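Local coordinates for phage-like element PBSX protein XkdH (Bacillus subtilis, PDB 3F3B) that is of unknown function but, as a product of the defective prophage-like element PBSX, probably serves as a small beta-rich component related to phage barrel proteins, at residues P49-E54 / H105-V110; Q58-E63 / A112-S117; T67-F72 / I88-H93. All coordinates share one frame; numbering follows the deposited sequence.

Contact 1. Residues P49-E54 / H105-V110; sequences PCYFTE and HHHWEV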
loop_
_atom_site.group_PDB
_atom_site.type_symbol
_atom_site.label_atom_id
_atom_site.label_comp_id
_atom_site.label_asym_id
_atom_site.label_seq_id
_atom_site.Cartn_x
_atom_site.Cartn_y
_atom_site.Cartn_z
ATOM N N PRO A 49 -13.342 -0.237 2.359
ATOM C CA PRO A 49 -13.792 1.136 2.136
ATOM C C PRO A 49 -12.809 2.174 2.665
ATOM O O PRO A 49 -12.244 2.023 3.753
ATOM C CB PRO A 49 -15.117 1.179 2.875
ATOM C CG PRO A 49 -14.852 0.314 4.043
ATOM C CD PRO A 49 -14.117 -0.860 3.449
ATOM N N CYS A 50 -12.622 3.237 1.888
ATOM C CA CYS A 50 -11.720 4.315 2.260
ATOM C C CYS A 50 -12.045 5.560 1.436
ATOM O O CYS A 50 -12.864 5.517 0.514
ATOM C CB CYS A 50 -10.282 3.891 1.983
ATOM S SG CYS A 50 -10.009 3.463 0.246
ATOM N N TYR A 51 -11.406 6.671 1.777
ATOM C CA TYR A 51 -11.592 7.908 1.035
ATOM C C TYR A 51 -10.284 8.676 1.121
ATOM O O TYR A 51 -9.539 8.532 2.093
ATOM C CB TYR A 51 -12.780 8.708 1.591
ATOM C CG TYR A 51 -12.582 9.373 2.930
ATOM C CD1 TYR A 51 -11.967 10.620 3.024
ATOM C CD2 TYR A 51 -13.064 8.787 4.098
ATOM C CE1 TYR A 51 -11.842 11.272 4.244
ATOM C CE2 TYR A 51 -12.943 9.433 5.328
ATOM C CZ TYR A 51 -12.331 10.678 5.391
ATOM O OH TYR A 51 -12.215 11.331 6.599
ATOM N N PHE A 52 -9.989 9.481 0.106
ATOM C CA PHE A 52 -8.723 10.204 0.098
ATOM C C PHE A 52 -8.784 11.722 0.206
ATOM O O PHE A 52 -9.789 12.349 -0.117
ATOM C CB PHE A 52 -7.933 9.886 -1.180
ATOM C CG PHE A 52 -7.990 8.445 -1.619
ATOM C CD1 PHE A 52 -7.891 7.406 -0.704
ATOM C CD2 PHE A 52 -8.068 8.134 -2.979
ATOM C CE1 PHE A 52 -7.864 6.068 -1.141
ATOM C CE2 PHE A 52 -8.041 6.813 -3.423
ATOM C CZ PHE A 52 -7.938 5.776 -2.500
ATOM N N THR A 53 -7.675 12.297 0.667
ATOM C CA THR A 53 -7.495 13.745 0.748
ATOM C C THR A 53 -6.030 13.968 0.377
ATOM O O THR A 53 -5.315 13.004 0.078
ATOM C CB THR A 53 -7.768 14.317 2.146
ATOM O OG1 THR A 53 -6.755 13.879 3.059
ATOM C CG2 THR A 53 -9.147 13.878 2.629
ATOM N N GLU A 54 -5.590 15.224 0.390
ATOM C CA GLU A 54 -4.213 15.577 0.024
ATOM C C GLU A 54 -3.766 14.812 -1.221
ATOM O O GLU A 54 -2.630 14.355 -1.298
ATOM C CB GLU A 54 -3.237 15.269 1.164
ATOM C CG GLU A 54 -3.776 15.504 2.555
ATOM C CD GLU A 54 -2.686 15.508 3.614
ATOM O OE1 GLU A 54 -1.678 14.767 3.487
ATOM O OE2 GLU A 54 -2.849 16.257 4.594
ATOM N N HIS A 105 -10.351 11.330 13.945
ATOM C CA HIS A 105 -11.756 11.218 13.567
ATOM C C HIS A 105 -12.199 9.768 13.490
ATOM O O HIS A 105 -12.969 9.402 12.605
ATOM C CB HIS A 105 -12.001 11.895 12.216
ATOM C CG HIS A 105 -11.743 13.369 12.225
ATOM N ND1 HIS A 105 -11.521 14.091 11.072
ATOM C CD2 HIS A 105 -11.674 14.256 13.245
ATOM C CE1 HIS A 105 -11.325 15.361 11.383
ATOM N NE2 HIS A 105 -11.412 15.487 12.695
ATOM N N HIS A 106 -11.701 8.949 14.410
ATOM C CA HIS A 106 -12.061 7.534 14.477
ATOM C C HIS A 106 -11.658 6.749 13.225
ATOM O O HIS A 106 -12.244 5.711 12.915
ATOM C CB HIS A 106 -13.573 7.410 14.710
ATOM C CG HIS A 106 -14.012 6.057 15.179
ATOM N ND1 HIS A 106 -13.580 5.504 16.367
ATOM C CD2 HIS A 106 -14.879 5.166 14.643
ATOM C CE1 HIS A 106 -14.168 4.334 16.545
ATOM N NE2 HIS A 106 -14.961 4.105 15.514
ATOM N N HIS A 107 -10.649 7.237 12.516
ATOM C CA HIS A 107 -10.189 6.571 11.303
ATOM C C HIS A 107 -8.682 6.369 11.320
ATOM O O HIS A 107 -7.963 7.076 12.035
ATOM C CB HIS A 107 -10.524 7.422 10.077
ATOM C CG HIS A 107 -11.982 7.693 9.898
ATOM N ND1 HIS A 107 -12.455 8.840 9.302
ATOM C CD2 HIS A 107 -13.073 6.956 10.217
ATOM C CE1 HIS A 107 -13.775 8.801 9.262
ATOM N NE2 HIS A 107 -14.174 7.668 9.810
ATOM N N TRP A 108 -8.200 5.397 10.546
ATOM C CA TRP A 108 -6.761 5.213 10.435
ATOM C C TRP A 108 -6.399 6.147 9.294
ATOM O O TRP A 108 -7.043 6.129 8.245
ATOM C CB TRP A 108 -6.372 3.783 10.027
ATOM C CG TRP A 108 -6.524 2.754 11.107
ATOM C CD1 TRP A 108 -7.446 1.752 11.156
ATOM C CD2 TRP A 108 -5.753 2.649 12.310
ATOM N NE1 TRP A 108 -7.301 1.027 12.315
ATOM C CE2 TRP A 108 -6.270 1.555 13.044
ATOM C CE3 TRP A 108 -4.676 3.374 12.842
ATOM C CZ2 TRP A 108 -5.745 1.164 14.286
ATOM C CZ3 TRP A 108 -4.150 2.980 14.090
ATOM C CH2 TRP A 108 -4.691 1.886 14.792
ATOM N N GLU A 109 -5.398 6.986 9.497
ATOM C CA GLU A 109 -4.963 7.881 8.434
ATOM C C GLU A 109 -3.543 7.486 8.088
ATOM O O GLU A 109 -2.717 7.293 8.973
ATOM C CB GLU A 109 -4.996 9.340 8.890
ATOM C CG GLU A 109 -6.365 9.978 8.839
ATOM C CD GLU A 109 -6.324 11.445 9.216
ATOM O OE1 GLU A 109 -5.230 12.047 9.140
ATOM O OE2 GLU A 109 -7.385 11.993 9.574
ATOM N N VAL A 110 -3.252 7.370 6.802
ATOM C CA VAL A 110 -1.921 6.975 6.389
ATOM C C VAL A 110 -1.708 7.365 4.942
ATOM O O VAL A 110 -2.638 7.310 4.146
ATOM C CB VAL A 110 -1.744 5.448 6.538
ATOM C CG1 VAL A 110 -2.733 4.717 5.621
ATOM C CG2 VAL A 110 -0.302 5.051 6.235
HETATM O O HOH W 1 -11.096 14.269 8.102
#

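Contact 2. Residues Q58-E63 / A112-S117; sequences QLIQEE and AVRDES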
loop_
_atom_site.group_PDB
_atom_site.type_symbol
_atom_site.label_atom_id
_atom_site.label_comp_id
_atom_site.label_asym_id
_atom_site.label_seq_id
_atom_site.Cartn_x
_atom_site.Cartn_y
_atom_site.Cartn_z
ATOM N N GLN A 58 0.811 13.388 -10.945
ATOM C CA GLN A 58 2.123 13.568 -11.552
ATOM C C GLN A 58 2.079 13.136 -13.011
ATOM O O GLN A 58 1.310 12.250 -13.384
ATOM C CB GLN A 58 3.185 12.766 -10.791
ATOM C CG GLN A 58 3.468 11.375 -11.335
ATOM C CD GLN A 58 4.453 10.605 -10.464
ATOM O OE1 GLN A 58 4.096 10.097 -9.399
ATOM N NE2 GLN A 58 5.703 10.529 -10.909
ATOM N N LEU A 59 2.887 13.778 -13.843
ATOM C CA LEU A 59 2.916 13.440 -15.257
ATOM C C LEU A 59 3.954 12.341 -15.411
ATOM O O LEU A 59 5.112 12.527 -15.040
ATOM C CB LEU A 59 3.308 14.664 -16.087
ATOM C CG LEU A 59 3.021 14.592 -17.588
ATOM C CD1 LEU A 59 1.520 14.539 -17.813
ATOM C CD2 LEU A 59 3.613 15.806 -18.287
ATOM N N ILE A 60 3.542 11.193 -15.943
ATOM C CA ILE A 60 4.466 10.079 -16.104
ATOM C C ILE A 60 4.818 9.796 -17.556
ATOM O O ILE A 60 5.596 8.891 -17.844
ATOM C CB ILE A 60 3.903 8.785 -15.464
ATOM C CG1 ILE A 60 2.762 8.220 -16.316
ATOM C CG2 ILE A 60 3.403 9.081 -14.052
ATOM C CD1 ILE A 60 2.197 6.903 -15.793
ATOM N N GLN A 61 4.246 10.569 -18.472
ATOM C CA GLN A 61 4.527 10.386 -19.890
ATOM C C GLN A 61 4.132 11.632 -20.676
ATOM O O GLN A 61 3.260 12.394 -20.248
ATOM C CB GLN A 61 3.757 9.178 -20.434
ATOM C CG GLN A 61 4.037 8.875 -21.904
ATOM C CD GLN A 61 3.079 7.852 -22.491
ATOM O OE1 GLN A 61 2.919 6.748 -21.959
ATOM N NE2 GLN A 61 2.441 8.213 -23.599
ATOM N N GLU A 62 4.780 11.838 -21.821
ATOM C CA GLU A 62 4.483 12.982 -22.681
ATOM C C GLU A 62 4.321 12.532 -24.132
ATOM O O GLU A 62 4.787 11.461 -24.520
ATOM C CB GLU A 62 5.595 14.038 -22.594
ATOM C CG GLU A 62 5.637 14.818 -21.284
ATOM C CD GLU A 62 6.828 15.762 -21.196
ATOM O OE1 GLU A 62 7.978 15.279 -21.228
ATOM O OE2 GLU A 62 6.625 16.990 -21.091
ATOM N N GLU A 63 3.641 13.357 -24.920
ATOM C CA GLU A 63 3.407 13.077 -26.332
ATOM C C GLU A 63 3.051 11.614 -26.569
ATOM O O GLU A 63 3.832 10.867 -27.158
ATOM C CB GLU A 63 4.654 13.438 -27.149
ATOM C CG GLU A 63 5.296 14.760 -26.742
ATOM C CD GLU A 63 6.411 15.184 -27.679
ATOM O OE1 GLU A 63 7.165 16.121 -27.330
ATOM O OE2 GLU A 63 6.527 14.586 -28.770
ATOM N N ALA A 112 -0.413 6.953 1.173
ATOM C CA ALA A 112 -0.176 5.887 0.207
ATOM C C ALA A 112 0.646 6.514 -0.929
ATOM O O ALA A 112 0.404 7.660 -1.305
ATOM C CB ALA A 112 -1.501 5.358 -0.320
ATOM N N VAL A 113 1.622 5.784 -1.462
ATOM C CA VAL A 113 2.441 6.324 -2.537
ATOM C C VAL A 113 2.535 5.358 -3.717
ATOM O O VAL A 113 2.710 4.153 -3.536
ATOM C CB VAL A 113 3.887 6.679 -2.034
ATOM C CG1 VAL A 113 4.716 7.272 -3.171
ATOM C CG2 VAL A 113 3.817 7.689 -0.900
ATOM N N ARG A 114 2.406 5.911 -4.923
ATOM C CA ARG A 114 2.480 5.156 -6.174
ATOM C C ARG A 114 3.632 4.159 -6.117
ATOM O O ARG A 114 4.793 4.538 -5.992
ATOM C CB ARG A 114 2.663 6.135 -7.339
ATOM C CG ARG A 114 3.007 5.530 -8.690
ATOM C CD ARG A 114 3.223 6.652 -9.724
ATOM N NE ARG A 114 4.176 6.292 -10.775
ATOM C CZ ARG A 114 3.916 5.450 -11.771
ATOM N NH1 ARG A 114 2.722 4.872 -11.862
ATOM N NH2 ARG A 114 4.854 5.176 -12.673
ATOM N N ASP A 115 3.296 2.880 -6.211
ATOM C CA ASP A 115 4.283 1.812 -6.139
ATOM C C ASP A 115 5.510 2.021 -7.019
ATOM O O ASP A 115 6.633 2.077 -6.516
ATOM C CB ASP A 115 3.636 0.472 -6.493
ATOM C CG ASP A 115 4.369 -0.709 -5.880
ATOM O OD1 ASP A 115 5.540 -0.543 -5.480
ATOM O OD2 ASP A 115 3.775 -1.807 -5.803
ATOM N N GLU A 116 5.303 2.143 -8.326
ATOM C CA GLU A 116 6.423 2.306 -9.251
ATOM C C GLU A 116 7.213 3.608 -9.204
ATOM O O GLU A 116 8.033 3.861 -10.087
ATOM C CB GLU A 116 5.967 2.046 -10.690
ATOM C CG GLU A 116 5.786 0.564 -10.998
ATOM C CD GLU A 116 5.566 0.288 -12.469
ATOM O OE1 GLU A 116 4.564 0.787 -13.028
ATOM O OE2 GLU A 116 6.396 -0.430 -13.065
ATOM N N SER A 117 6.981 4.431 -8.186
ATOM C CA SER A 117 7.723 5.681 -8.056
ATOM C C SER A 117 8.698 5.520 -6.897
ATOM O O SER A 117 9.437 6.445 -6.557
ATOM C CB SER A 117 6.784 6.867 -7.788
ATOM O OG SER A 117 6.360 6.900 -6.438
#

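Contact 3. Residues T67-F72 / I88-H93; sequences TVYHSF and IIWENH. With PO4 (phosphate ion), chain B.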
loop_
_atom_site.group_PDB
_atom_site.type_symbol
_atom_site.label_atom_id
_atom_site.label_comp_id
_atom_site.label_asym_id
_atom_site.label_seq_id
_atom_site.Cartn_x
_atom_site.Cartn_y
_atom_site.Cartn_z
ATOM N N THR A 67 -1.209 11.419 -16.809
ATOM C CA THR A 67 -1.172 11.845 -15.430
ATOM C C THR A 67 -1.856 10.841 -14.535
ATOM O O THR A 67 -2.956 10.387 -14.827
ATOM C CB THR A 67 -1.825 13.221 -15.268
ATOM O OG1 THR A 67 -0.986 14.208 -15.888
ATOM C CG2 THR A 67 -2.007 13.561 -13.790
ATOM N N VAL A 68 -1.181 10.491 -13.445
ATOM C CA VAL A 68 -1.705 9.532 -12.482
ATOM C C VAL A 68 -1.597 10.127 -11.079
ATOM O O VAL A 68 -0.990 11.188 -10.886
ATOM C CB VAL A 68 -0.894 8.225 -12.503
ATOM C CG1 VAL A 68 -0.859 7.649 -13.904
ATOM C CG2 VAL A 68 0.519 8.491 -12.005
ATOM N N TYR A 69 -2.198 9.455 -10.105
ATOM C CA TYR A 69 -2.112 9.914 -8.727
ATOM C C TYR A 69 -0.764 9.449 -8.198
ATOM O O TYR A 69 -0.394 8.288 -8.352
ATOM C CB TYR A 69 -3.246 9.322 -7.891
ATOM C CG TYR A 69 -4.581 9.970 -8.165
ATOM C CD1 TYR A 69 -4.934 11.168 -7.547
ATOM C CD2 TYR A 69 -5.476 9.406 -9.072
ATOM C CE1 TYR A 69 -6.147 11.793 -7.824
ATOM C CE2 TYR A 69 -6.690 10.021 -9.359
ATOM C CZ TYR A 69 -7.019 11.213 -8.732
ATOM O OH TYR A 69 -8.213 11.827 -9.021
ATOM N N HIS A 70 -0.013 10.364 -7.602
ATOM C CA HIS A 70 1.291 10.017 -7.067
ATOM C C HIS A 70 1.144 9.541 -5.631
ATOM O O HIS A 70 1.808 8.598 -5.201
ATOM C CB HIS A 70 2.223 11.230 -7.129
ATOM C CG HIS A 70 3.530 11.022 -6.430
ATOM N ND1 HIS A 70 4.429 10.048 -6.806
ATOM C CD2 HIS A 70 4.081 11.654 -5.368
ATOM C CE1 HIS A 70 5.478 10.088 -6.006
ATOM N NE2 HIS A 70 5.292 11.054 -5.124
ATOM N N SER A 71 0.264 10.195 -4.890
ATOM C CA SER A 71 0.048 9.820 -3.508
ATOM C C SER A 71 -1.202 10.491 -2.956
ATOM O O SER A 71 -1.766 11.398 -3.570
ATOM C CB SER A 71 1.251 10.236 -2.668
ATOM O OG SER A 71 1.302 11.647 -2.525
ATOM N N PHE A 72 -1.635 10.028 -1.793
ATOM C CA PHE A 72 -2.793 10.588 -1.132
ATOM C C PHE A 72 -2.862 10.073 0.280
ATOM O O PHE A 72 -2.302 9.027 0.607
ATOM C CB PHE A 72 -4.100 10.235 -1.857
ATOM C CG PHE A 72 -4.097 8.888 -2.523
ATOM C CD1 PHE A 72 -3.783 8.768 -3.878
ATOM C CD2 PHE A 72 -4.426 7.742 -1.811
ATOM C CE1 PHE A 72 -3.799 7.527 -4.510
ATOM C CE2 PHE A 72 -4.444 6.493 -2.436
ATOM C CZ PHE A 72 -4.130 6.388 -3.787
ATOM N N ILE A 88 -1.676 -1.605 -1.361
ATOM C CA ILE A 88 -3.104 -1.514 -1.601
ATOM C C ILE A 88 -3.324 -1.378 -3.099
ATOM O O ILE A 88 -2.554 -0.712 -3.796
ATOM C CB ILE A 88 -3.763 -0.311 -0.871
ATOM C CG1 ILE A 88 -3.352 1.004 -1.539
ATOM C CG2 ILE A 88 -3.379 -0.325 0.607
ATOM C CD1 ILE A 88 -4.138 2.209 -1.051
ATOM N N ILE A 89 -4.368 -2.038 -3.586
ATOM C CA ILE A 89 -4.714 -2.007 -4.995
ATOM C C ILE A 89 -6.022 -1.237 -5.146
ATOM O O ILE A 89 -7.061 -1.659 -4.632
ATOM C CB ILE A 89 -4.934 -3.425 -5.550
ATOM C CG1 ILE A 89 -3.730 -4.325 -5.232
ATOM C CG2 ILE A 89 -5.207 -3.348 -7.046
ATOM C CD1 ILE A 89 -2.489 -4.043 -6.035
ATOM N N TRP A 90 -5.962 -0.102 -5.835
ATOM C CA TRP A 90 -7.139 0.717 -6.076
ATOM C C TRP A 90 -7.208 0.973 -7.571
ATOM O O TRP A 90 -6.285 1.546 -8.151
ATOM C CB TRP A 90 -7.042 2.042 -5.327
ATOM C CG TRP A 90 -8.081 3.036 -5.758
ATOM C CD1 TRP A 90 -9.434 2.941 -5.589
ATOM C CD2 TRP A 90 -7.850 4.261 -6.466
ATOM N NE1 TRP A 90 -10.062 4.031 -6.149
ATOM C CE2 TRP A 90 -9.113 4.856 -6.696
ATOM C CE3 TRP A 90 -6.697 4.913 -6.931
ATOM C CZ2 TRP A 90 -9.258 6.074 -7.372
ATOM C CZ3 TRP A 90 -6.840 6.126 -7.603
ATOM C CH2 TRP A 90 -8.115 6.692 -7.817
ATOM N N GLU A 91 -8.296 0.525 -8.190
ATOM C CA GLU A 91 -8.500 0.685 -9.626
ATOM C C GLU A 91 -7.322 0.188 -10.451
ATOM O O GLU A 91 -6.835 0.872 -11.350
ATOM C CB GLU A 91 -8.802 2.149 -9.953
ATOM C CG GLU A 91 -10.214 2.563 -9.569
ATOM C CD GLU A 91 -10.493 4.022 -9.850
ATOM O OE1 GLU A 91 -11.669 4.436 -9.722
ATOM O OE2 GLU A 91 -9.535 4.759 -10.191
ATOM N N ASN A 92 -6.866 -1.015 -10.129
ATOM C CA ASN A 92 -5.760 -1.649 -10.834
ATOM C C ASN A 92 -4.377 -1.052 -10.639
ATOM O O ASN A 92 -3.444 -1.417 -11.353
ATOM C CB ASN A 92 -6.058 -1.718 -12.332
ATOM C CG ASN A 92 -7.291 -2.528 -12.635
ATOM O OD1 ASN A 92 -7.428 -3.662 -12.172
ATOM N ND2 ASN A 92 -8.199 -1.955 -13.422
ATOM N N HIS A 93 -4.221 -0.132 -9.703
ATOM C CA HIS A 93 -2.891 0.415 -9.482
ATOM C C HIS A 93 -2.393 0.067 -8.091
ATOM O O HIS A 93 -3.180 -0.060 -7.149
ATOM C CB HIS A 93 -2.866 1.929 -9.688
ATOM C CG HIS A 93 -2.981 2.339 -11.123
ATOM N ND1 HIS A 93 -4.193 2.563 -11.741
ATOM C CD2 HIS A 93 -2.032 2.550 -12.067
ATOM C CE1 HIS A 93 -3.985 2.896 -13.003
ATOM N NE2 HIS A 93 -2.684 2.896 -13.226
HETATM P P PO4 B . -13.529 2.914 -6.796
HETATM O O1 PO4 B . -13.017 2.301 -8.052
HETATM O O2 PO4 B . -14.987 3.169 -6.924
HETATM O O3 PO4 B . -13.286 1.990 -5.662
HETATM O O4 PO4 B . -12.826 4.197 -6.550
#

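Contact 1. Residues P49-E54 / H105-V110
Tyr51 and His107 meet through their aromatic rings, a glancing contact between two partly exposed side chains that shows how residues on non-adjacent strands can still touch above a sheet. The rings stand almost perpendicular, with planes at 84° and centroids 5.9 Å apart, and form an oblique pair. Its closest approach is from Tyr51 OH to His107 ND1, 3.7 Å, with each atom near the plane and at the edge of the other ring; the imidazole also lies beside the flank of the phenol, Tyr51 CE2 being 4.0 Å from His107 ND1. With chi1 at 72° the phenol of Tyr51 is tucked back over its own main chain, and from there the long ring reaches across to the other strand, although its CB does not point there.

The polar part of the contact runs through solvent. A water lies in the plane of the His105 ring, 3.0 Å from His105 ND1, and makes a weak, long link of 3.5 Å to Tyr51 OH, joining the strand to the turn that precedes His107. Within that turn the carbonyl of His105 folds back over the next-but-one residue: His105 O sits 3.2 Å above the centre of the His107 ring.

Strand 66-77 runs between the two segments, and its His75 stacks on Tyr51. Beside the contact, Glu109 is paired with Arg104 in a salt bridge.

At 3.7 Å the phenol and imidazole are too far apart for a direct hydrogen bond. Van der Waals contact and a weak water link therefore carry the association, and the carbonyl over the imidazole face could slightly favour the protonated form of His107.

Contact 2. Residues Q58-E63 / A112-S117
The carbonyl oxygen of Arg114 is gripped twice by Ser117, while the Arg114 side chain reaches over to Gln58 and Ile60. Ser117 OG donates to Arg114 O at 2.9 Å, lying in the carbonyl plane on a lone pair with a C=O...donor angle of 139°, and Ser117 N donates to the same Arg114 O at 3.1 Å. Together the two bonds fasten the short 3-10 segment 115-117 to the end of strand 107-114.

The contact between the segments is made by the arginine chain. CG stands anti to the backbone nitrogen (chi1 169°) and the chain is extended from there to NE, which carries the guanidinium away from its own strand. Gln58 crosses it at about a right angle: Gln58 OE1 comes to 3.6 Å from Arg114 CD, and the amide and guanidinium planes are 73° apart. This is an approach to the aliphatic arm, without a hydrogen bond to the cation; Gln58 OE1 makes a weak hydrogen bond to His70 ND1. Further along, Ile60 CG2, 4.3 Å from Arg114 CZ, and Glu116 CB flank the two faces of the guanidinium near its rim. A phosphate ion, different from the one at Trp90, forms a long, weak ion pair with NH1.

Gln58 and Arg114 are each joined to strand 66-77 by backbone hydrogen bonds. Strands 48-61 and 107-114 are thus next-but-one neighbours on either side of it in the antiparallel sheet, and Arg114 spans the gap; the beta-rich fold is consistent with the phage-barrel clan.

Contact 3. Residues T67-F72 / I88-H93
An aromatic cluster of Tyr69, Phe72 and Trp90 packs one face of strand 66-77 against the hairpin that begins with strand 87-90. Trp90 supplies the edge of an offset edge-to-face pair: its six-membered ring points at the face of Tyr69, with centroids 5.7 Å apart and planes at 69°. Tyr69 CD2 lies in the indole plane, 3.8 Å from Trp90 CZ3. Phe72 meets the same indole obliquely, Phe72 CZ being 4.3 Å from Trp90 CE3, while Tyr69 CB lies in the plane of the Phe72 ring, at its edge.

A first torsion of 168° swings the indole away from its own backbone nitrogen and into this cluster. The pyrrole N-H, on another edge of the indole, is engaged by an anion: Trp90 NE1 gives a nearly straight hydrogen bond, 2.8 Å and 165° at the hydrogen, to O4 of a phosphate ion that probably came from the crystallisation liquor. His9 ND1 and the backbone N of Arg10 also bond this ion. Glu91 OE2 lies 3.1 Å above the rim of the indole.

In the chain, Trp90 opens a type I' turn that closes a tight hairpin. Trp90 N to His93 O and His93 N to Trp90 O, both 3.1 Å, pair the residues at its base.

Strand 48-61 contributes Phe52, which stacks on Phe72 and meets Trp90 edge-to-face. Tyr95 of strand 93-97 also touches both Phe72 and Trp90, and a classic beta bulge places two residues, His70 and Ser71, opposite Thr56 while strands 48-61 and 66-77 stay paired.

Overall arrangement
Contact 3 is the buried one, an aromatic core between strand 66-77 and the hairpin of residues 88-93; contacts 1 and 2 are surface contacts that join strands 48-61 and 107-114 at places about 22 Å apart between centres. In both, strand 66-77 separates the partners, so side chains must span it: an oblique ring pair and weak water link in contact 1, an extended arginine whose arm meets an amide oxygen and whose guanidinium has carbons on both faces in contact 2. Contact 3 is nested within the loops closed by the other two. It meets contact 1 through Phe52 and Phe72 and contact 2 through backbone pairing of Gln58 with Val68 and Arg114 with His70.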